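Local coordinates for chorismate mutase protein (Bartonella henselae, PDB 3RMI) that probably catalyses the rearrangement of chorismate to prephenate, the step that leads toward phenylalanine and tyrosine, as a dimeric all-helical chorismate mutase, at residues 35-40 with 90-95. Numbering follows the deposited sequence.
Sequences RFRCTQ and EVVHQH. With MLT (D-malate), chain D; EDO (1,2-ethanediol), chain B.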
# COMPACT_ATOMS: atom_id res chain seq x y z
N ARG A 35 4.63 3.85 -9.37
CA ARG A 35 5.76 3.18 -8.71
C ARG A 35 6.14 1.93 -9.48
O ARG A 35 7.34 1.65 -9.66
CB ARG A 35 5.39 2.76 -7.31
CG ARG A 35 6.61 2.43 -6.41
CD ARG A 35 6.15 1.73 -5.18
NE ARG A 35 7.18 1.56 -4.16
CZ ARG A 35 8.15 0.64 -4.20
NH1 ARG A 35 8.28 -0.18 -5.24
NH2 ARG A 35 8.99 0.54 -3.21
N PHE A 36 5.12 1.19 -9.94
CA PHE A 36 5.36 -0.04 -10.69
C PHE A 36 5.87 0.24 -12.12
O PHE A 36 6.60 -0.57 -12.68
CB PHE A 36 4.13 -0.96 -10.65
CG PHE A 36 4.12 -1.85 -9.45
CD1 PHE A 36 4.89 -3.02 -9.44
CD2 PHE A 36 3.45 -1.49 -8.30
CE1 PHE A 36 4.92 -3.83 -8.32
CE2 PHE A 36 3.50 -2.30 -7.15
CZ PHE A 36 4.23 -3.47 -7.18
N ARG A 37 5.51 1.38 -12.70
CA ARG A 37 6.13 1.80 -13.93
C ARG A 37 7.62 1.96 -13.70
O ARG A 37 8.41 1.48 -14.50
CB ARG A 37 5.49 3.08 -14.48
CG ARG A 37 4.34 2.75 -15.44
CD ARG A 37 3.21 3.81 -15.51
NE ARG A 37 3.61 5.02 -16.26
CZ ARG A 37 3.47 5.22 -17.57
NH1 ARG A 37 2.94 4.30 -18.35
NH2 ARG A 37 3.87 6.37 -18.10
N CYS A 38 8.02 2.57 -12.58
CA CYS A 38 9.46 2.74 -12.29
C CYS A 38 10.15 1.45 -12.01
O CYS A 38 11.18 1.19 -12.58
CB CYS A 38 9.69 3.64 -11.08
SG CYS A 38 9.40 5.31 -11.46
N THR A 39 9.59 0.63 -11.13
CA THR A 39 10.27 -0.62 -10.80
C THR A 39 10.32 -1.55 -11.98
O THR A 39 11.16 -2.44 -12.02
CB THR A 39 9.63 -1.36 -9.63
OG1 THR A 39 8.24 -1.62 -9.90
CG2 THR A 39 9.80 -0.58 -8.34
N GLN A 40 9.43 -1.40 -12.94
CA GLN A 40 9.49 -2.23 -14.14
C GLN A 40 10.58 -1.74 -15.07
O GLN A 40 11.19 -2.54 -15.78
CB GLN A 40 8.12 -2.27 -14.88
CG GLN A 40 7.13 -3.26 -14.21
CD GLN A 40 5.61 -3.03 -14.57
OE1 GLN A 40 5.27 -2.40 -15.58
NE2 GLN A 40 4.73 -3.56 -13.73
N GLU A 90 6.35 -8.12 -4.40
CA GLU A 90 5.77 -8.10 -5.72
C GLU A 90 6.83 -7.66 -6.72
O GLU A 90 6.94 -8.21 -7.80
CB GLU A 90 4.60 -7.14 -5.76
CG GLU A 90 3.90 -7.10 -7.10
CD GLU A 90 3.29 -8.43 -7.50
OE1 GLU A 90 3.11 -9.31 -6.62
OE2 GLU A 90 2.98 -8.60 -8.69
N VAL A 91 7.60 -6.65 -6.34
CA VAL A 91 8.63 -6.10 -7.23
C VAL A 91 9.67 -7.16 -7.58
O VAL A 91 10.06 -7.28 -8.74
CB VAL A 91 9.31 -4.87 -6.61
CG1 VAL A 91 10.55 -4.47 -7.42
CG2 VAL A 91 8.32 -3.69 -6.54
N VAL A 92 10.08 -7.93 -6.59
CA VAL A 92 11.09 -8.95 -6.79
C VAL A 92 10.55 -10.03 -7.72
O VAL A 92 11.25 -10.47 -8.65
CB VAL A 92 11.57 -9.52 -5.42
CG1 VAL A 92 12.19 -10.87 -5.60
CG2 VAL A 92 12.54 -8.54 -4.74
N HIS A 93 9.29 -10.43 -7.51
CA HIS A 93 8.60 -11.29 -8.46
C HIS A 93 8.64 -10.69 -9.87
O HIS A 93 8.96 -11.39 -10.84
CB HIS A 93 7.13 -11.53 -8.06
CG HIS A 93 6.36 -12.36 -9.05
ND1 HIS A 93 5.25 -11.89 -9.72
CD2 HIS A 93 6.56 -13.62 -9.51
CE1 HIS A 93 4.79 -12.82 -10.54
NE2 HIS A 93 5.57 -13.88 -10.43
N GLN A 94 8.31 -9.41 -10.00
CA GLN A 94 8.24 -8.81 -11.33
C GLN A 94 9.60 -8.75 -11.99
O GLN A 94 9.71 -8.91 -13.21
CB GLN A 94 7.63 -7.43 -11.28
CG GLN A 94 6.12 -7.45 -11.38
CD GLN A 94 5.53 -6.04 -11.52
OE1 GLN A 94 6.24 -5.07 -11.82
NE2 GLN A 94 4.23 -5.94 -11.29
N HIS A 95 10.64 -8.52 -11.19
CA HIS A 95 12.00 -8.50 -11.70
C HIS A 95 12.39 -9.86 -12.24
O HIS A 95 13.03 -9.96 -13.29
CB HIS A 95 12.98 -8.07 -10.61
CG HIS A 95 12.97 -6.60 -10.34
ND1 HIS A 95 13.79 -6.02 -9.40
CD2 HIS A 95 12.27 -5.59 -10.90
CE1 HIS A 95 13.59 -4.71 -9.39
NE2 HIS A 95 12.67 -4.43 -10.29
C1 MLT D . 14.41 -2.25 -6.69
O1 MLT D . 15.54 -2.65 -7.11
O2 MLT D . 13.61 -3.15 -6.49
C2 MLT D . 14.04 -0.79 -6.49
O3 MLT D . 15.26 -0.20 -6.20
C3 MLT D . 13.09 -0.28 -5.40
C4 MLT D . 12.14 -1.26 -4.68
O4 MLT D . 12.58 -2.29 -4.05
O5 MLT D . 10.90 -1.02 -4.63
C1 EDO B . 0.96 -3.38 -12.34
O1 EDO B . -0.38 -3.62 -12.79
C2 EDO B . 1.06 -3.85 -10.90
O2 EDO B . 2.04 -4.88 -10.81
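Segments 35-40 and 90-95, from helices 4-48 and 77-106, cross at -41°, their axes 10.4 Å apart at closest approach, with Thr39 packed over Val91 (CA to CA 6.7 Å). The apolar part centres on Val91: its CG2 lies 3.8 Å from Phe36 CE1 and 3.9 Å from Thr39 CG2. Val91 CG2 also touches the guanidinium, 3.7 Å from Arg35 NH1. Phe36 CE1 rests on the aliphatic part of Glu90, 3.6 Å from its CG, and Phe79 of the second subunit meets the Phe36 ring.

Two hydrogen bonds tie the helices together further along. His95 NE2 donates to the backbone Thr39 O (3.0 Å), which fixes the imidazole and implies a proton on NE2. Gln40 NE2 donates to Gln94 OE1 (2.9 Å), while Gln94 NE2 makes a very short hydrogen bond to O2 of the ethanediol (2.5 Å), probably from the crystallisation liquor.

The malate lies beside Arg35, Val91 and His95. Arg35 NH1 and NH2 both donate to malate O5 (2.8 Å each), and NE is salt-bridged to Asp25 of the second subunit. His95 CE1 and Val91 CG1 approach malate O2 to 3.3 and 3.5 Å. Lys46, Arg58 and Gln62 of the same chain and Arg18 of the second subunit also hydrogen-bond to the malate, a basic, subunit-shared pocket consistent with the active site of the intertwined, all-helical AroQ chorismate mutase dimer.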